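Local coordinates for protein ornithine cyclodeaminase (Methanococcus maripaludis S2, PDB 3C2Q) that catalyses the NAD(+)-dependent conversion of L-ornithine to L-proline with release of ammonia, at residues G136-V141 against G162-I167; T34-N39 against I54-E59; V67-K72 against A263-R268; K110-I115 against I321-D326. One frame throughout, in Å; residues are numbered along the deposited sequence.

Contact 1. Residues G136-V141 against G162-I167; sequences GGIAIV and GYIQAI
Ile140 and Ile167 face each other as a parallel beta pair, their CA atoms 4.8 Å apart, and Ile140 N donates a nearly straight bond of 2.9 Å to Ala166 O. Gly162, the first residue past the preceding helix, has positive phi and closes it in a Schellman motif; farther on, Ile138 O takes the backbone N of Gln165 at 2.8 Å, and a weak bond from Ala166 N. Gln165 carries the pairing one step further with its side chain. The chain bends at chi2 (62°), which turns CD back, and OE1 of the amide accepts from Ile138 N at 2.9 Å, in the carbonyl plane and on a lone pair. The same oxygen lies 3.3 Å from Gly137 CA, where a CB would clash with it. NE2 turns back to Gly162 O at 2.9 Å, so both ends of the amide are held and its rotation is fixed. An alanine at Gln165 would probably leave Ile138 N and Gly162 O without these mates and the incoming turn less firmly tied. On the apolar side, Ile140 and Ile164 cross at about a right angle, CG1 of Ile140 resting 3.7 Å from CD1 of Ile164. The two strands are neighbours in the parallel sheet of the Rossmann fold, joined through helix 152-160 in a beta-alpha-beta crossover. Leu155 of that helix packs on Ile140, Met158 and Val159 on Ile164, and Val159 also on Ile167. Met123 and Ile126 of helix 112-133 pack on Ile138, and strand 276-280 flanks 138-142 on its other edge.

Contact 2. Residues T34-N39 against I54-E59; sequences THVKVN and IVVYPE
Val38 and Val56 reach toward each other tip to tip, CG2 of Val38 meeting CG1 of Val56 at 3.7 Å. The first torsion of Val38 divides its methyls between two partners: CG1, anti to the backbone N (chi1 179°), goes to Pro58 CB at 3.9 Å, while CG2 serves Val56. Against the proline ring the valine lies obliquely. Two residues back along the strand, Val36 and Ile54 slide past each other in opposite directions, CG1 of Val36 4.1 Å from CG2 of Ile54. The other end of Ile54 reaches farther, its CD1 lying 3.8 Å from the methyl CG2 of Thr34. The threonine thus offers carbon to the contact, while its OG1 bonds to His32 O. The interface is essentially apolar packing. The axes of 34-38 and 54-57 approach to 9.7 Å and their directions differ by 38°, the spacing of strands that meet through side chains, not backbone bonds. Both belong to one mixed sheet, with strands 41-46 and 62-66 between them, so it must curl for their side chains to meet. Val45 and Ile43 of the first and Ala63 of the second touch these valines, and Leu78 of strand 76-79 packs on Val36 and Ile54.

Contact 3. Residues V67-K72 against A263-R268; sequences VIRKVK and AQDKMR
A salt-bridge network of Arg69, Lys70 and Asp265 joins the short 3-10 turn after strand 62-66 to helix 260-271 of the Rossmann-fold region. Arg69 grips the carboxylate end-on with two nitrogens. NH2 reaches Asp265 OD1 at 3.0 Å, and NH1 makes a nearly straight bond to Asp265 OD2 at 3.2 Å, on the syn lone pair of that oxygen. The guanidinium and carboxylate planes are 21° apart, close enough to coplanar for this paired grip. Lys70 comes to the same group from another direction: its NZ meets Asp265 OD2 at 2.9 Å from well above the carboxylate plane, leaving the syn side to the arginine. Its last torsion (chi4 -65°) bends NZ out of an otherwise extended chain. Two positive groups around one carboxylate would be expected to favour its charged form. The guanidinium also has a weak bond from NH2 to Gln264 OE1 at 3.2 Å, while Val67 CG2 lies 4.0 Å above its plane, toward the rim. Beside the network, one water accepts from Val67 N at 3.0 Å and, weakly, from NH1 of Arg268. The extended Arg268 chain then passes on to Asn47 O and Thr65 O through NH2, tying the helix to the mixed sheet as well. Gln264 NE2 bonds to Ile247 O and Asp249 O of the second subunit, so the contact also lies at a subunit interface. Within the chain the helix is backed by helix 283-292, through Leu292 on Gln264, and by strand 241-244, through Ala244 on Ala263.

Contact 4. Residues K110-I115 against I321-D326; sequences KPKEAI and IGVVTD
Lys112 lays its aliphatic chain past Val323 and Thr325, its CD 4.1 Å from Thr325 CB. Its NZ bonds to Val324 O at 2.7 Å. Here the first turn of helix 112-133 packs against 321-324, an edge strand of the parallel Rossmann sheet within this chain. The lysine does not run straight out. A bend at chi2 (-68°) turns CD aside and one at chi4 (58°) turns NZ; the ammonium meets Val324 O from a direction tilted 24° from the carbonyl plane. The same NZ donates to Ser108 O and forms a salt bridge with Asp326 OD2 of the third subunit, so this buried charge is shared among two carbonyls and a carboxylate. An alanine in place of Lys112 would probably leave Val324 O and Ser108 O without this donor, deprive the neighbouring carboxylate of its charged partner, and open a gap beside Thr325. The pairing is reciprocal: Asp326 of this chain takes Lys112 and Thr325 of the third subunit, and Thr325 OG1 bonds to Asp326 there. By similarity, Asp326 belongs to the NAD(+) site. It also stands at the N-cap of helix 327-342, where its OD1 makes weak bonds to the backbone N of Gly328 and of Val329. Strand 298-303 flanks 321-324 in the sheet, its Val300 packing on Val323 and its Val302 on Thr325. One helical turn on from the lysine, Ile115 slides past Val323 in the opposite direction, and its branch methyl CG2 rests 4.1 Å from Val323 CG1.

Contacts 1 and 4 serve the same parallel Rossmann sheet, one between two inner strands and one at an edge strand, their centres about 20 Å apart; helix 112-133, which begins in contact 4, leads directly into strand 138-142 of contact 1. Contact 2 lies in the separate mixed sheet, its centre about 32 Å from that of contact 1. Contact 3 bridges the two regions and touches contact 2 where Val55 CG2 meets Val71 CG2 at 4.3 Å. The NAD(+) site inferred by similarity draws in contact 4 through Asp326, whereas in contact 1 the side chain of Ile140 is about 8 Å from that of Thr282; contact 2 is remote from it.

Contact 1. Residues G136-V141 against G162-I167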
# COMPACT_ATOMS: atom_id res chain seq x y z
N GLY B 136 -16.42 -28.18 -15.02
CA GLY B 136 -15.99 -27.37 -13.86
C GLY B 136 -14.51 -27.04 -13.92
O GLY B 136 -14.02 -26.48 -14.89
N GLY B 137 -13.77 -27.40 -12.89
CA GLY B 137 -12.35 -27.16 -12.95
C GLY B 137 -11.98 -25.74 -12.54
O GLY B 137 -12.78 -25.00 -11.99
N ILE B 138 -10.72 -25.39 -12.77
CA ILE B 138 -10.12 -24.18 -12.20
C ILE B 138 -9.55 -23.34 -13.32
O ILE B 138 -8.88 -23.87 -14.21
CB ILE B 138 -8.96 -24.53 -11.21
CG1 ILE B 138 -9.49 -25.37 -10.04
CG2 ILE B 138 -8.22 -23.21 -10.73
CD1 ILE B 138 -8.41 -25.88 -9.04
N ALA B 139 -9.82 -22.04 -13.29
CA ALA B 139 -9.10 -21.12 -14.17
C ALA B 139 -8.15 -20.23 -13.35
O ALA B 139 -8.47 -19.86 -12.20
CB ALA B 139 -10.09 -20.23 -14.96
N ILE B 140 -7.01 -19.91 -13.94
CA ILE B 140 -6.03 -18.97 -13.36
C ILE B 140 -6.07 -17.70 -14.15
O ILE B 140 -6.06 -17.71 -15.40
CB ILE B 140 -4.57 -19.52 -13.41
CG1 ILE B 140 -4.43 -20.83 -12.62
CG2 ILE B 140 -3.52 -18.46 -12.97
CD1 ILE B 140 -4.81 -20.76 -11.12
N VAL B 141 -6.07 -16.59 -13.42
CA VAL B 141 -5.95 -15.29 -14.04
C VAL B 141 -4.62 -14.76 -13.50
O VAL B 141 -4.42 -14.73 -12.28
CB VAL B 141 -7.15 -14.38 -13.61
CG1 VAL B 141 -7.03 -13.01 -14.17
CG2 VAL B 141 -8.49 -15.00 -14.07
N GLY B 162 -2.37 -31.21 -13.83
CA GLY B 162 -3.78 -31.27 -14.17
C GLY B 162 -4.72 -30.43 -13.33
O GLY B 162 -5.94 -30.58 -13.46
N TYR B 163 -4.17 -29.54 -12.48
CA TYR B 163 -5.03 -28.66 -11.65
C TYR B 163 -5.71 -27.51 -12.41
O TYR B 163 -6.71 -26.97 -11.95
CB TYR B 163 -4.26 -28.07 -10.46
CG TYR B 163 -3.89 -29.08 -9.42
CD1 TYR B 163 -4.79 -29.44 -8.42
CD2 TYR B 163 -2.65 -29.67 -9.44
CE1 TYR B 163 -4.44 -30.40 -7.47
CE2 TYR B 163 -2.29 -30.62 -8.48
CZ TYR B 163 -3.18 -30.97 -7.51
OH TYR B 163 -2.77 -31.92 -6.57
N ILE B 164 -5.17 -27.15 -13.57
CA ILE B 164 -5.54 -25.91 -14.24
C ILE B 164 -6.24 -26.19 -15.56
O ILE B 164 -5.63 -26.75 -16.44
CB ILE B 164 -4.26 -25.04 -14.52
CG1 ILE B 164 -3.40 -24.84 -13.24
CG2 ILE B 164 -4.64 -23.72 -15.17
CD1 ILE B 164 -4.18 -24.43 -12.03
N GLN B 165 -7.49 -25.72 -15.73
CA GLN B 165 -8.23 -25.94 -16.99
C GLN B 165 -8.26 -24.73 -17.94
O GLN B 165 -8.71 -24.82 -19.09
CB GLN B 165 -9.64 -26.45 -16.69
CG GLN B 165 -9.70 -27.92 -16.22
CD GLN B 165 -8.95 -28.22 -14.92
OE1 GLN B 165 -9.27 -27.68 -13.86
NE2 GLN B 165 -7.92 -29.07 -15.01
N ALA B 166 -7.77 -23.58 -17.48
CA ALA B 166 -7.68 -22.42 -18.34
C ALA B 166 -6.76 -21.39 -17.72
O ALA B 166 -6.67 -21.31 -16.49
CB ALA B 166 -9.10 -21.77 -18.59
N ILE B 167 -6.11 -20.60 -18.57
CA ILE B 167 -5.30 -19.43 -18.13
C ILE B 167 -5.68 -18.19 -18.91
O ILE B 167 -5.67 -18.18 -20.14
CB ILE B 167 -3.76 -19.66 -18.28
CG1 ILE B 167 -3.32 -20.81 -17.34
CG2 ILE B 167 -2.98 -18.34 -17.95
CD1 ILE B 167 -1.80 -21.03 -17.30

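Contact 2. Residues T34-N39 against I54-E59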
# COMPACT_ATOMS: atom_id res chain seq x y z
N THR B 34 -30.18 -15.19 -11.71
CA THR B 34 -31.46 -14.44 -11.68
C THR B 34 -32.51 -15.27 -12.43
O THR B 34 -32.18 -15.92 -13.43
CB THR B 34 -31.27 -13.05 -12.32
OG1 THR B 34 -30.26 -12.32 -11.60
CG2 THR B 34 -32.61 -12.23 -12.35
N HIS B 35 -33.76 -15.25 -11.94
CA HIS B 35 -34.87 -15.88 -12.68
C HIS B 35 -35.87 -14.80 -13.03
O HIS B 35 -35.99 -13.80 -12.31
CB HIS B 35 -35.54 -16.98 -11.86
CG HIS B 35 -34.63 -18.10 -11.47
ND1 HIS B 35 -34.96 -19.02 -10.50
CD2 HIS B 35 -33.38 -18.44 -11.89
CE1 HIS B 35 -33.97 -19.89 -10.36
NE2 HIS B 35 -33.00 -19.55 -11.18
N VAL B 36 -36.56 -14.97 -14.16
CA VAL B 36 -37.59 -14.02 -14.59
C VAL B 36 -38.95 -14.72 -14.80
O VAL B 36 -39.02 -15.83 -15.32
CB VAL B 36 -37.20 -13.27 -15.87
CG1 VAL B 36 -36.12 -12.21 -15.57
CG2 VAL B 36 -36.73 -14.25 -16.98
N LYS B 37 -40.03 -14.08 -14.39
CA LYS B 37 -41.36 -14.69 -14.54
C LYS B 37 -41.96 -14.26 -15.87
O LYS B 37 -42.19 -13.07 -16.12
CB LYS B 37 -42.28 -14.31 -13.38
CG LYS B 37 -43.51 -15.21 -13.29
CD LYS B 37 -44.29 -14.95 -12.04
CE LYS B 37 -45.59 -15.76 -12.02
NZ LYS B 37 -46.13 -15.81 -10.63
N VAL B 38 -42.16 -15.26 -16.72
CA VAL B 38 -42.66 -15.05 -18.07
C VAL B 38 -43.80 -16.05 -18.34
O VAL B 38 -43.62 -17.27 -18.17
CB VAL B 38 -41.52 -15.20 -19.12
CG1 VAL B 38 -42.05 -15.00 -20.54
CG2 VAL B 38 -40.36 -14.20 -18.82
N ASN B 39 -44.95 -15.53 -18.76
CA ASN B 39 -46.16 -16.35 -18.99
C ASN B 39 -46.37 -17.29 -17.82
O ASN B 39 -46.45 -18.51 -18.00
CB ASN B 39 -46.07 -17.09 -20.33
CG ASN B 39 -46.10 -16.15 -21.53
OD1 ASN B 39 -45.34 -16.32 -22.49
ND2 ASN B 39 -46.96 -15.13 -21.48
N ILE B 54 -31.11 -8.27 -19.25
CA ILE B 54 -31.72 -9.56 -19.43
C ILE B 54 -32.61 -9.52 -20.68
O ILE B 54 -33.54 -8.71 -20.77
CB ILE B 54 -32.47 -9.97 -18.17
CG1 ILE B 54 -31.44 -10.19 -17.04
CG2 ILE B 54 -33.34 -11.24 -18.43
CD1 ILE B 54 -32.03 -10.66 -15.71
N VAL B 55 -32.29 -10.39 -21.63
CA VAL B 55 -33.04 -10.47 -22.88
C VAL B 55 -33.87 -11.76 -22.77
O VAL B 55 -33.35 -12.82 -22.45
CB VAL B 55 -32.10 -10.45 -24.10
CG1 VAL B 55 -32.81 -10.81 -25.43
CG2 VAL B 55 -31.42 -9.07 -24.20
N VAL B 56 -35.18 -11.61 -23.00
CA VAL B 56 -36.13 -12.72 -22.91
C VAL B 56 -36.63 -13.13 -24.31
O VAL B 56 -36.86 -12.27 -25.19
CB VAL B 56 -37.32 -12.33 -21.99
CG1 VAL B 56 -38.30 -13.48 -21.81
CG2 VAL B 56 -36.80 -11.85 -20.63
N TYR B 57 -36.72 -14.44 -24.51
CA TYR B 57 -37.26 -15.06 -25.72
C TYR B 57 -38.51 -15.84 -25.27
O TYR B 57 -38.42 -17.02 -25.00
CB TYR B 57 -36.22 -16.00 -26.31
CG TYR B 57 -34.88 -15.33 -26.51
CD1 TYR B 57 -34.66 -14.48 -27.59
CD2 TYR B 57 -33.83 -15.54 -25.61
CE1 TYR B 57 -33.43 -13.85 -27.78
CE2 TYR B 57 -32.58 -14.91 -25.79
CZ TYR B 57 -32.40 -14.07 -26.88
OH TYR B 57 -31.19 -13.45 -27.08
N PRO B 58 -39.64 -15.15 -25.11
CA PRO B 58 -40.76 -15.83 -24.46
C PRO B 58 -41.19 -17.12 -25.16
O PRO B 58 -41.49 -18.11 -24.47
CB PRO B 58 -41.86 -14.76 -24.45
CG PRO B 58 -41.11 -13.45 -24.56
CD PRO B 58 -39.97 -13.76 -25.47
N GLU B 59 -41.17 -17.13 -26.50
CA GLU B 59 -41.58 -18.29 -27.32
C GLU B 59 -40.65 -19.48 -27.18
O GLU B 59 -41.05 -20.63 -27.43
CB GLU B 59 -41.67 -17.89 -28.80
CG GLU B 59 -43.08 -17.56 -29.30
CD GLU B 59 -43.48 -16.07 -29.22
OE1 GLU B 59 -43.28 -15.46 -28.14
OE2 GLU B 59 -44.02 -15.52 -30.23

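Contact 3. Residues V67-K72 against A263-R268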
# COMPACT_ATOMS: atom_id res chain seq x y z
N VAL B 67 -24.59 -8.34 -22.70
CA VAL B 67 -23.97 -7.04 -22.54
C VAL B 67 -24.67 -6.10 -23.53
O VAL B 67 -25.15 -6.56 -24.57
CB VAL B 67 -22.45 -7.07 -22.77
CG1 VAL B 67 -21.80 -7.95 -21.68
CG2 VAL B 67 -22.09 -7.64 -24.14
N ILE B 68 -24.71 -4.82 -23.18
CA ILE B 68 -25.42 -3.82 -23.94
C ILE B 68 -24.98 -3.77 -25.41
O ILE B 68 -25.82 -3.61 -26.28
CB ILE B 68 -25.40 -2.43 -23.24
CG1 ILE B 68 -26.28 -1.42 -23.99
CG2 ILE B 68 -23.95 -1.89 -23.11
CD1 ILE B 68 -26.44 -0.04 -23.29
N ARG B 69 -23.71 -3.96 -25.71
CA ARG B 69 -23.27 -3.90 -27.09
C ARG B 69 -23.71 -5.11 -27.94
O ARG B 69 -23.59 -5.08 -29.17
CB ARG B 69 -21.76 -3.69 -27.19
CG ARG B 69 -20.98 -4.93 -27.07
CD ARG B 69 -19.49 -4.67 -27.17
NE ARG B 69 -18.93 -5.42 -26.07
CZ ARG B 69 -18.55 -6.68 -26.15
NH1 ARG B 69 -18.58 -7.32 -27.32
NH2 ARG B 69 -18.10 -7.29 -25.06
N LYS B 70 -24.21 -6.17 -27.30
CA LYS B 70 -24.76 -7.29 -28.07
C LYS B 70 -26.29 -7.27 -28.17
O LYS B 70 -26.87 -8.12 -28.84
CB LYS B 70 -24.28 -8.63 -27.52
CG LYS B 70 -22.80 -8.91 -27.86
CD LYS B 70 -22.41 -10.28 -27.34
CE LYS B 70 -20.91 -10.49 -27.35
NZ LYS B 70 -20.36 -10.49 -28.73
N VAL B 71 -26.94 -6.30 -27.52
CA VAL B 71 -28.41 -6.17 -27.63
C VAL B 71 -28.80 -5.68 -29.04
O VAL B 71 -28.25 -4.69 -29.53
CB VAL B 71 -29.00 -5.28 -26.52
CG1 VAL B 71 -30.54 -5.07 -26.70
CG2 VAL B 71 -28.72 -5.90 -25.15
N LYS B 72 -29.74 -6.40 -29.67
CA LYS B 72 -30.19 -6.08 -31.05
C LYS B 72 -31.56 -5.43 -31.07
O LYS B 72 -32.38 -5.67 -30.21
CB LYS B 72 -30.22 -7.35 -31.91
CG LYS B 72 -28.88 -8.06 -32.06
CD LYS B 72 -27.81 -7.12 -32.63
CE LYS B 72 -26.41 -7.76 -32.60
NZ LYS B 72 -25.34 -6.72 -32.73
N ALA B 263 -11.44 -10.22 -26.94
CA ALA B 263 -10.76 -10.88 -25.81
C ALA B 263 -11.73 -11.06 -24.66
O ALA B 263 -11.85 -12.16 -24.10
CB ALA B 263 -9.52 -10.07 -25.36
N GLN B 264 -12.48 -10.00 -24.33
CA GLN B 264 -13.45 -10.06 -23.26
C GLN B 264 -14.48 -11.20 -23.43
O GLN B 264 -14.75 -11.96 -22.49
CB GLN B 264 -14.17 -8.73 -23.08
CG GLN B 264 -15.03 -8.68 -21.81
CD GLN B 264 -15.90 -7.44 -21.71
OE1 GLN B 264 -17.08 -7.47 -22.07
NE2 GLN B 264 -15.33 -6.34 -21.22
N ASP B 265 -15.06 -11.29 -24.63
CA ASP B 265 -16.07 -12.32 -24.94
C ASP B 265 -15.52 -13.73 -24.78
O ASP B 265 -16.18 -14.59 -24.21
CB ASP B 265 -16.62 -12.11 -26.37
CG ASP B 265 -17.45 -10.83 -26.49
OD1 ASP B 265 -17.87 -10.28 -25.44
OD2 ASP B 265 -17.64 -10.35 -27.63
N LYS B 266 -14.29 -13.94 -25.25
CA LYS B 266 -13.61 -15.23 -25.10
C LYS B 266 -13.31 -15.56 -23.62
O LYS B 266 -13.48 -16.69 -23.19
CB LYS B 266 -12.32 -15.27 -25.93
CG LYS B 266 -11.76 -16.70 -26.08
CD LYS B 266 -10.87 -16.82 -27.31
CE LYS B 266 -10.57 -18.29 -27.65
NZ LYS B 266 -9.37 -18.30 -28.56
N MSE B 267 -12.89 -14.55 -22.85
CA MSE B 267 -12.69 -14.72 -21.41
C MSE B 267 -13.96 -15.11 -20.70
O MSE B 267 -13.96 -15.98 -19.81
CB MSE B 267 -12.14 -13.41 -20.81
CG MSE B 267 -10.71 -13.14 -21.23
SE MSE B 267 -10.15 -11.31 -20.71
CE MSE B 267 -10.24 -11.55 -18.76
N ARG B 268 -15.07 -14.48 -21.08
CA ARG B 268 -16.34 -14.78 -20.42
C ARG B 268 -16.74 -16.24 -20.58
O ARG B 268 -17.07 -16.91 -19.61
CB ARG B 268 -17.45 -13.86 -20.92
CG ARG B 268 -18.78 -14.12 -20.23
CD ARG B 268 -19.86 -13.11 -20.64
NE ARG B 268 -21.13 -13.35 -19.95
CZ ARG B 268 -22.30 -12.84 -20.35
NH1 ARG B 268 -22.36 -12.09 -21.45
NH2 ARG B 268 -23.40 -13.10 -19.68
O HOH W 1 -23.50 -10.86 -24.01

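Contact 4. Residues K110-I115 against I321-D326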
# COMPACT_ATOMS: atom_id res chain seq x y z
N LYS B 110 -3.42 -11.97 8.42
CA LYS B 110 -4.30 -13.16 8.54
C LYS B 110 -3.44 -14.39 8.37
O LYS B 110 -2.48 -14.36 7.63
CB LYS B 110 -5.44 -13.15 7.49
CG LYS B 110 -6.35 -11.86 7.56
CD LYS B 110 -7.56 -11.95 6.64
CE LYS B 110 -8.36 -10.61 6.64
NZ LYS B 110 -8.94 -10.29 8.00
N PRO B 111 -3.77 -15.50 9.07
CA PRO B 111 -2.89 -16.68 9.07
C PRO B 111 -2.71 -17.36 7.71
O PRO B 111 -3.68 -17.92 7.14
CB PRO B 111 -3.53 -17.60 10.13
CG PRO B 111 -4.31 -16.62 11.04
CD PRO B 111 -4.90 -15.66 10.00
N LYS B 112 -1.49 -17.29 7.18
CA LYS B 112 -1.26 -17.65 5.76
C LYS B 112 -1.16 -19.14 5.51
O LYS B 112 -1.77 -19.67 4.56
CB LYS B 112 -0.05 -16.91 5.17
CG LYS B 112 -0.20 -15.38 5.14
CD LYS B 112 -1.29 -14.93 4.12
CE LYS B 112 -1.74 -13.48 4.48
NZ LYS B 112 -0.53 -12.50 4.46
N GLU B 113 -0.41 -19.84 6.35
CA GLU B 113 -0.37 -21.31 6.22
C GLU B 113 -1.75 -21.95 6.23
O GLU B 113 -2.00 -22.87 5.47
CB GLU B 113 0.42 -21.93 7.36
CG GLU B 113 1.83 -22.24 7.01
CD GLU B 113 2.51 -23.07 8.11
OE1 GLU B 113 2.38 -22.74 9.30
OE2 GLU B 113 3.18 -24.06 7.76
N ALA B 114 -2.63 -21.46 7.11
CA ALA B 114 -4.03 -21.91 7.20
C ALA B 114 -4.78 -21.75 5.87
O ALA B 114 -5.45 -22.66 5.41
CB ALA B 114 -4.76 -21.12 8.30
N ILE B 115 -4.68 -20.57 5.28
CA ILE B 115 -5.43 -20.33 4.04
C ILE B 115 -4.83 -21.07 2.84
O ILE B 115 -5.57 -21.57 1.95
CB ILE B 115 -5.69 -18.82 3.78
CG1 ILE B 115 -6.96 -18.65 2.92
CG2 ILE B 115 -4.54 -18.18 3.03
CD1 ILE B 115 -8.27 -19.12 3.59
N ILE B 321 -12.37 -14.00 -2.07
CA ILE B 321 -11.60 -14.23 -0.83
C ILE B 321 -10.24 -13.58 -1.10
O ILE B 321 -9.54 -13.98 -2.01
CB ILE B 321 -11.42 -15.74 -0.62
CG1 ILE B 321 -12.80 -16.44 -0.54
CG2 ILE B 321 -10.52 -16.04 0.61
CD1 ILE B 321 -13.67 -15.95 0.59
N GLY B 322 -9.86 -12.56 -0.33
CA GLY B 322 -8.61 -11.91 -0.65
C GLY B 322 -7.50 -12.56 0.15
O GLY B 322 -7.68 -12.88 1.33
N VAL B 323 -6.35 -12.77 -0.49
CA VAL B 323 -5.15 -13.27 0.21
C VAL B 323 -4.07 -12.21 -0.10
O VAL B 323 -3.53 -12.16 -1.23
CB VAL B 323 -4.70 -14.65 -0.30
CG1 VAL B 323 -3.44 -15.12 0.49
CG2 VAL B 323 -5.84 -15.71 -0.12
N VAL B 324 -3.78 -11.35 0.88
CA VAL B 324 -2.78 -10.27 0.67
C VAL B 324 -1.40 -10.86 1.06
O VAL B 324 -1.07 -11.03 2.25
CB VAL B 324 -3.13 -9.01 1.42
CG1 VAL B 324 -2.09 -7.85 1.15
CG2 VAL B 324 -4.59 -8.53 1.03
N THR B 325 -0.63 -11.21 0.03
CA THR B 325 0.61 -11.94 0.30
C THR B 325 1.53 -11.83 -0.90
O THR B 325 1.16 -11.26 -1.93
CB THR B 325 0.32 -13.44 0.63
OG1 THR B 325 1.52 -14.08 1.09
CG2 THR B 325 -0.17 -14.18 -0.60
N ASP B 326 2.72 -12.40 -0.78
CA ASP B 326 3.70 -12.41 -1.87
C ASP B 326 3.32 -13.57 -2.78
O ASP B 326 3.33 -14.72 -2.36
CB ASP B 326 5.08 -12.59 -1.25
CG ASP B 326 6.21 -12.56 -2.27
OD1 ASP B 326 6.08 -13.13 -3.37
OD2 ASP B 326 7.26 -12.00 -1.94